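Insecticidal Delta-Endotoxin Cry8Ea1 (Bacillus Thuringiensis, PDB 3EB7) is an insecticidal three-domain crystal toxin, active against larvae of Holotrichia parallela, that probably kills by forming pores in midgut cell membranes. Local coordinates at residues Thr9-Val14 / Glu398-Thr403; Asp340-Leu345 / Pro407-Tyr412. All coordinates share one frame; numbering follows the deposited sequence.

Contact 1. Residues Thr9-Val14 / Glu398-Thr403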
loop_
_atom_site.group_PDB
_atom_site.type_symbol
_atom_site.label_atom_id
_atom_site.label_comp_id
_atom_site.label_asym_id
_atom_site.label_seq_id
_atom_site.Cartn_x
_atom_site.Cartn_y
_atom_site.Cartn_z
ATOM N N THR A 9 -2.638 -12.066 -6.815
ATOM C CA THR A 9 -4.068 -12.001 -6.530
ATOM C C THR A 9 -4.451 -10.768 -5.724
ATOM O O THR A 9 -5.390 -10.049 -6.073
ATOM C CB THR A 9 -4.509 -13.255 -5.756
ATOM O OG1 THR A 9 -4.201 -14.406 -6.555
ATOM C CG2 THR A 9 -6.019 -13.220 -5.459
ATOM N N ALA A 10 -3.724 -10.546 -4.637
ATOM C CA ALA A 10 -3.968 -9.453 -3.723
ATOM C C ALA A 10 -3.764 -8.102 -4.403
ATOM O O ALA A 10 -4.545 -7.173 -4.173
ATOM C CB ALA A 10 -3.051 -9.588 -2.511
ATOM N N ILE A 11 -2.729 -7.978 -5.238
ATOM C CA ILE A 11 -2.490 -6.693 -5.936
ATOM C C ILE A 11 -3.596 -6.396 -6.928
ATOM O O ILE A 11 -4.053 -5.254 -7.054
ATOM C CB ILE A 11 -1.114 -6.650 -6.622
ATOM C CG1 ILE A 11 -0.037 -6.301 -5.586
ATOM C CG2 ILE A 11 -1.096 -5.639 -7.736
ATOM C CD1 ILE A 11 1.374 -6.455 -6.096
ATOM N N SER A 12 -4.031 -7.442 -7.633
ATOM C CA SER A 12 -5.086 -7.338 -8.611
ATOM C C SER A 12 -6.417 -6.913 -7.956
ATOM O O SER A 12 -7.172 -6.078 -8.494
ATOM C CB SER A 12 -5.228 -8.710 -9.276
ATOM O OG SER A 12 -6.427 -8.793 -10.016
ATOM N N LEU A 13 -6.708 -7.520 -6.802
ATOM C CA LEU A 13 -7.914 -7.244 -6.055
ATOM C C LEU A 13 -7.924 -5.822 -5.565
ATOM O O LEU A 13 -8.926 -5.145 -5.765
ATOM C CB LEU A 13 -8.091 -8.229 -4.897
ATOM C CG LEU A 13 -9.112 -9.364 -5.014
ATOM C CD1 LEU A 13 -9.596 -9.685 -6.438
ATOM C CD2 LEU A 13 -8.519 -10.575 -4.391
ATOM N N VAL A 14 -6.824 -5.328 -4.978
ATOM C CA VAL A 14 -6.830 -3.916 -4.555
ATOM C C VAL A 14 -6.931 -2.939 -5.719
ATOM O O VAL A 14 -7.575 -1.907 -5.603
ATOM C CB VAL A 14 -5.730 -3.482 -3.526
ATOM C CG1 VAL A 14 -5.553 -4.492 -2.443
ATOM C CG2 VAL A 14 -4.463 -3.180 -4.189
ATOM N N GLU A 398 7.778 -9.829 -7.434
ATOM C CA GLU A 398 7.436 -9.308 -6.100
ATOM C C GLU A 398 6.356 -8.224 -6.187
ATOM O O GLU A 398 5.424 -8.199 -5.381
ATOM C CB GLU A 398 8.709 -8.808 -5.413
ATOM C CG GLU A 398 9.832 -9.839 -5.499
ATOM C CD GLU A 398 11.090 -9.474 -4.722
ATOM O OE1 GLU A 398 12.094 -10.236 -4.789
ATOM O OE2 GLU A 398 11.093 -8.449 -4.013
ATOM N N LEU A 399 6.446 -7.396 -7.227
ATOM C CA LEU A 399 5.495 -6.315 -7.535
ATOM C C LEU A 399 4.798 -6.437 -8.930
ATOM O O LEU A 399 5.031 -5.593 -9.857
ATOM C CB LEU A 399 6.256 -4.985 -7.422
ATOM C CG LEU A 399 6.788 -4.676 -6.025
ATOM C CD1 LEU A 399 7.567 -3.402 -6.029
ATOM C CD2 LEU A 399 5.651 -4.603 -4.989
ATOM N N PRO A 400 3.914 -7.460 -9.086
ATOM C CA PRO A 400 3.313 -7.728 -10.403
ATOM C C PRO A 400 2.369 -6.648 -10.860
ATOM O O PRO A 400 1.919 -5.840 -10.051
ATOM C CB PRO A 400 2.536 -9.057 -10.196
ATOM C CG PRO A 400 2.196 -9.068 -8.746
ATOM C CD PRO A 400 3.444 -8.435 -8.072
ATOM N N PRO A 401 2.060 -6.617 -12.165
ATOM C CA PRO A 401 0.980 -5.744 -12.647
ATOM C C PRO A 401 -0.387 -6.160 -12.064
ATOM O O PRO A 401 -0.524 -7.269 -11.522
ATOM C CB PRO A 401 1.027 -5.935 -14.178
ATOM C CG PRO A 401 2.344 -6.462 -14.462
ATOM C CD PRO A 401 2.718 -7.323 -13.275
ATOM N N GLU A 402 -1.364 -5.266 -12.178
ATOM C CA GLU A 402 -2.679 -5.456 -11.599
ATOM C C GLU A 402 -3.529 -6.413 -12.437
ATOM O O GLU A 402 -4.602 -6.855 -12.002
ATOM C CB GLU A 402 -3.401 -4.093 -11.457
ATOM C CG GLU A 402 -2.860 -3.275 -10.288
ATOM C CD GLU A 402 -3.502 -1.894 -10.133
ATOM O OE1 GLU A 402 -4.535 -1.627 -10.809
ATOM O OE2 GLU A 402 -2.961 -1.079 -9.321
ATOM N N THR A 403 -3.039 -6.708 -13.638
ATOM C CA THR A 403 -3.690 -7.612 -14.584
ATOM C C THR A 403 -2.656 -8.096 -15.611
ATOM O O THR A 403 -1.598 -7.462 -15.800
ATOM C CB THR A 403 -4.856 -6.898 -15.323
ATOM O OG1 THR A 403 -5.574 -7.844 -16.113
ATOM C CG2 THR A 403 -4.344 -5.804 -16.262
HETATM O O HOH W 1 -6.849 -5.594 -11.131
#
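Helix-to-loop packing between domains brings Ile-11 and Ser-12, on the N-terminal helix 2-20, against Pro-400 and Glu-402 in the irregular segment that follows helix 395-398. The apolar half belongs to Ile-11. Its CG1 stands beside the backbone N, anti to the carbonyl carbon (chi1 -81°), and an extended chi2 of 170° carries CD1 onward to the proline ring. There CD1 lies 3.5 Å from Pro-400 CD, tighter than usual for two carbons, and 3.8 Å from Pro-400 CG, with the two side chains crossing obliquely. The other branch, CG2, turns to the next part of the loop: it meets Glu-402 CG at 3.9 Å, the isoleucine and glutamate side chains running at about a right angle, and it also approaches the carbonyl oxygen of Pro-400.

The polar half gathers on one atom, the carbonyl oxygen of Glu-402. Ser-12 OG reaches this O in a weak hydrogen bond at 3.3 Å, and not a settled one, since the hydroxyl proton has another acceptor within range. A water makes the firmer connection, donating to Ser-12 O and to Glu-402 O at 2.7 Å each, and so ties the helix backbone to the loop backbone. Ser-12 CA adds a CA-H...O contact to Glu-402 O at 3.5 Å, bent to 127° at the hydrogen. The serine carbonyl has a further partner in Thr-16 OG1 on its own helix.

Helix 198-220 joins the apolar side through Leu-213, which touches both Ile-11 and Leu-399. The apolar contact of Ile-11 and the water-bridged backbone together join the N-terminal helical bundle to the second domain, the beta prism, at part of the domain I-domain II interface of the three-domain Cry toxin fold.

Contact 2. Residues Asp340-Leu345 / Pro407-Tyr412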
loop_
_atom_site.group_PDB
_atom_site.type_symbol
_atom_site.label_atom_id
_atom_site.label_comp_id
_atom_site.label_asym_id
_atom_site.label_seq_id
_atom_site.Cartn_x
_atom_site.Cartn_y
_atom_site.Cartn_z
ATOM N N ASP A 340 7.840 7.000 -14.411
ATOM C CA ASP A 340 7.472 5.809 -13.691
ATOM C C ASP A 340 8.289 4.640 -14.235
ATOM O O ASP A 340 8.045 4.188 -15.374
ATOM C CB ASP A 340 5.980 5.512 -13.910
ATOM C CG ASP A 340 5.059 6.395 -13.041
ATOM O OD1 ASP A 340 5.534 7.203 -12.222
ATOM O OD2 ASP A 340 3.834 6.306 -13.201
ATOM N N VAL A 341 9.268 4.180 -13.452
ATOM C CA VAL A 341 9.928 2.920 -13.721
ATOM C C VAL A 341 9.052 1.762 -13.199
ATOM O O VAL A 341 8.962 1.534 -12.013
ATOM C CB VAL A 341 11.308 2.886 -13.092
ATOM C CG1 VAL A 341 11.970 1.557 -13.328
ATOM C CG2 VAL A 341 12.160 4.008 -13.667
ATOM N N TYR A 342 8.394 1.049 -14.107
ATOM C CA TYR A 342 7.452 0.001 -13.721
ATOM C C TYR A 342 8.057 -1.403 -13.605
ATOM O O TYR A 342 7.417 -2.305 -13.088
ATOM C CB TYR A 342 6.220 0.024 -14.643
ATOM C CG TYR A 342 6.534 -0.119 -16.105
ATOM C CD1 TYR A 342 6.634 -1.391 -16.701
ATOM C CD2 TYR A 342 6.758 1.011 -16.898
ATOM C CE1 TYR A 342 6.976 -1.527 -18.075
ATOM C CE2 TYR A 342 7.082 0.886 -18.261
ATOM C CZ TYR A 342 7.176 -0.376 -18.841
ATOM O OH TYR A 342 7.509 -0.476 -20.178
ATOM N N LYS A 343 9.287 -1.589 -14.071
ATOM C CA LYS A 343 9.929 -2.898 -13.996
ATOM C C LYS A 343 11.419 -2.734 -14.024
ATOM O O LYS A 343 11.946 -1.907 -14.754
ATOM C CB LYS A 343 9.499 -3.800 -15.155
ATOM C CG LYS A 343 10.264 -5.139 -15.205
ATOM C CD LYS A 343 9.507 -6.182 -15.993
ATOM C CE LYS A 343 10.168 -6.555 -17.261
ATOM N NZ LYS A 343 10.740 -7.918 -17.189
ATOM N N THR A 344 12.098 -3.498 -13.177
ATOM C CA THR A 344 13.524 -3.561 -13.176
ATOM C C THR A 344 13.825 -5.025 -13.359
ATOM O O THR A 344 13.119 -5.882 -12.800
ATOM C CB THR A 344 14.165 -3.029 -11.841
ATOM O OG1 THR A 344 13.700 -3.791 -10.710
ATOM C CG2 THR A 344 13.854 -1.534 -11.641
ATOM N N LEU A 345 14.850 -5.311 -14.162
ATOM C CA LEU A 345 15.353 -6.655 -14.309
ATOM C C LEU A 345 16.827 -6.552 -13.987
ATOM O O LEU A 345 17.546 -5.872 -14.689
ATOM C CB LEU A 345 15.084 -7.143 -15.734
ATOM C CG LEU A 345 15.186 -8.648 -16.072
ATOM C CD1 LEU A 345 16.614 -9.009 -16.359
ATOM C CD2 LEU A 345 14.661 -9.602 -15.009
ATOM N N PRO A 407 -0.826 -4.742 -21.462
ATOM C CA PRO A 407 0.595 -4.658 -21.238
ATOM C C PRO A 407 0.921 -4.090 -19.846
ATOM O O PRO A 407 0.134 -3.336 -19.265
ATOM C CB PRO A 407 1.087 -3.752 -22.365
ATOM C CG PRO A 407 -0.097 -3.125 -22.905
ATOM C CD PRO A 407 -1.238 -4.018 -22.674
ATOM N N ASN A 408 2.059 -4.526 -19.318
ATOM C CA ASN A 408 2.509 -4.088 -18.008
ATOM C C ASN A 408 2.676 -2.564 -17.892
ATOM O O ASN A 408 2.440 -2.015 -16.819
ATOM C CB ASN A 408 3.747 -4.874 -17.550
ATOM C CG ASN A 408 4.953 -4.740 -18.484
ATOM O OD1 ASN A 408 4.901 -4.112 -19.552
ATOM N ND2 ASN A 408 6.066 -5.312 -18.053
ATOM N N TYR A 409 3.022 -1.887 -18.997
ATOM C CA TYR A 409 3.132 -0.405 -19.010
ATOM C C TYR A 409 1.797 0.342 -18.877
ATOM O O TYR A 409 1.785 1.597 -18.694
ATOM C CB TYR A 409 3.901 0.113 -20.217
ATOM C CG TYR A 409 3.311 -0.259 -21.538
ATOM C CD1 TYR A 409 2.218 0.427 -22.043
ATOM C CD2 TYR A 409 3.869 -1.296 -22.306
ATOM C CE1 TYR A 409 1.660 0.078 -23.298
ATOM C CE2 TYR A 409 3.322 -1.665 -23.575
ATOM C CZ TYR A 409 2.222 -0.971 -24.046
ATOM O OH TYR A 409 1.657 -1.304 -25.258
ATOM N N GLU A 410 0.689 -0.400 -19.008
ATOM C CA GLU A 410 -0.639 0.106 -18.648
ATOM C C GLU A 410 -1.114 -0.339 -17.262
ATOM O O GLU A 410 -1.716 0.447 -16.562
ATOM C CB GLU A 410 -1.689 -0.224 -19.721
ATOM C CG GLU A 410 -1.272 0.315 -21.116
ATOM C CD GLU A 410 -2.340 0.146 -22.223
ATOM O OE1 GLU A 410 -2.549 1.138 -22.990
ATOM O OE2 GLU A 410 -2.969 -0.950 -22.330
ATOM N N ALA A 411 -0.796 -1.559 -16.833
ATOM C CA ALA A 411 -1.370 -2.102 -15.603
ATOM C C ALA A 411 -0.412 -2.229 -14.385
ATOM O O ALA A 411 -0.759 -2.846 -13.373
ATOM C CB ALA A 411 -2.024 -3.417 -15.902
ATOM N N TYR A 412 0.769 -1.632 -14.466
ATOM C CA TYR A 412 1.750 -1.740 -13.408
ATOM C C TYR A 412 1.189 -1.228 -12.059
ATOM O O TYR A 412 0.412 -0.279 -12.029
ATOM C CB TYR A 412 3.061 -1.023 -13.788
ATOM C CG TYR A 412 2.958 0.453 -14.066
ATOM C CD1 TYR A 412 3.216 1.390 -13.051
ATOM C CD2 TYR A 412 2.631 0.935 -15.364
ATOM C CE1 TYR A 412 3.151 2.760 -13.294
ATOM C CE2 TYR A 412 2.546 2.324 -15.616
ATOM C CZ TYR A 412 2.819 3.221 -14.574
ATOM O OH TYR A 412 2.753 4.598 -14.801
HETATM O O HOH W 2 7.188 -2.890 -21.069
#
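Strand segment 340-345 and segment 407-412, which holds a short helical turn, come closest at the CA atoms of Tyr-342 and Tyr-412, 6.0 Å apart, where the strand carries a classic beta bulge: Tyr-342 and Lys-343 both face Asp-367 of the adjacent strand 357-369. This is the start of an inner strand in one of the four-stranded antiparallel sheets of the beta prism domain.

Tyr-342 is the centre of the packing. Its CB sits over one face of the Tyr-412 ring, 3.3 Å from Tyr-412 CG, while the two rings are slid so far apart that they barely overlap, their centroids 5.5 Å from each other and their planes at 28°. Tyr-342 CG stands between the backbone N and the carbonyl carbon (chi1 57°), and the ring beyond it packs against the helical turn. Tyr-409 covers one face of it: Tyr-409 CA stands 4.0 Å from the ring centroid, only 10° off the normal, in a CH-pi contact, and Tyr-409 CB rests 3.6 Å from Tyr-342 CZ. The amide of Asn-408 approaches CE1 with its plane steeply inclined to the ring, and its ND2 is engaged by Glu-396. A water near the plane of the Tyr-342 ring, at its edge, lies 2.6 Å from Tyr-342 OH and donates to Asn-408 OD1, joining phenol and amide.

At the other end of the contact the Asp-340 carboxylate is shared. OD1 forms salt bridges with Arg-415 and Arg-439, which would be expected to favour its charged form. OD2, near the plane of the Tyr-412 ring at its edge, uses its anti lone pair to accept the short 2.6 Å hydrogen bond from Tyr-412 OH.

Overall arrangement
Contacts 1 and 2 lie with their centres about 12 Å apart, and the second partner of each comes from the same connection, which runs from helix 395-398 to the strand 414-422. Residues 398-403 turn one side to the helical domain and the other to the turn 407-412: Glu-402 N is 2.8 Å from Ala-411 O, probably a hydrogen bond, and Pro-401 CG packs 3.7 Å from Asn-408 CB. At Glu-402 the backbone serves both contacts: its carbonyl oxygen faces the N-terminal helix, while its amide probably bonds to the turn of contact 2. Together the two contacts form a continuous path from helix 2-20 through this connection to the inner strand 340-352 of the prism.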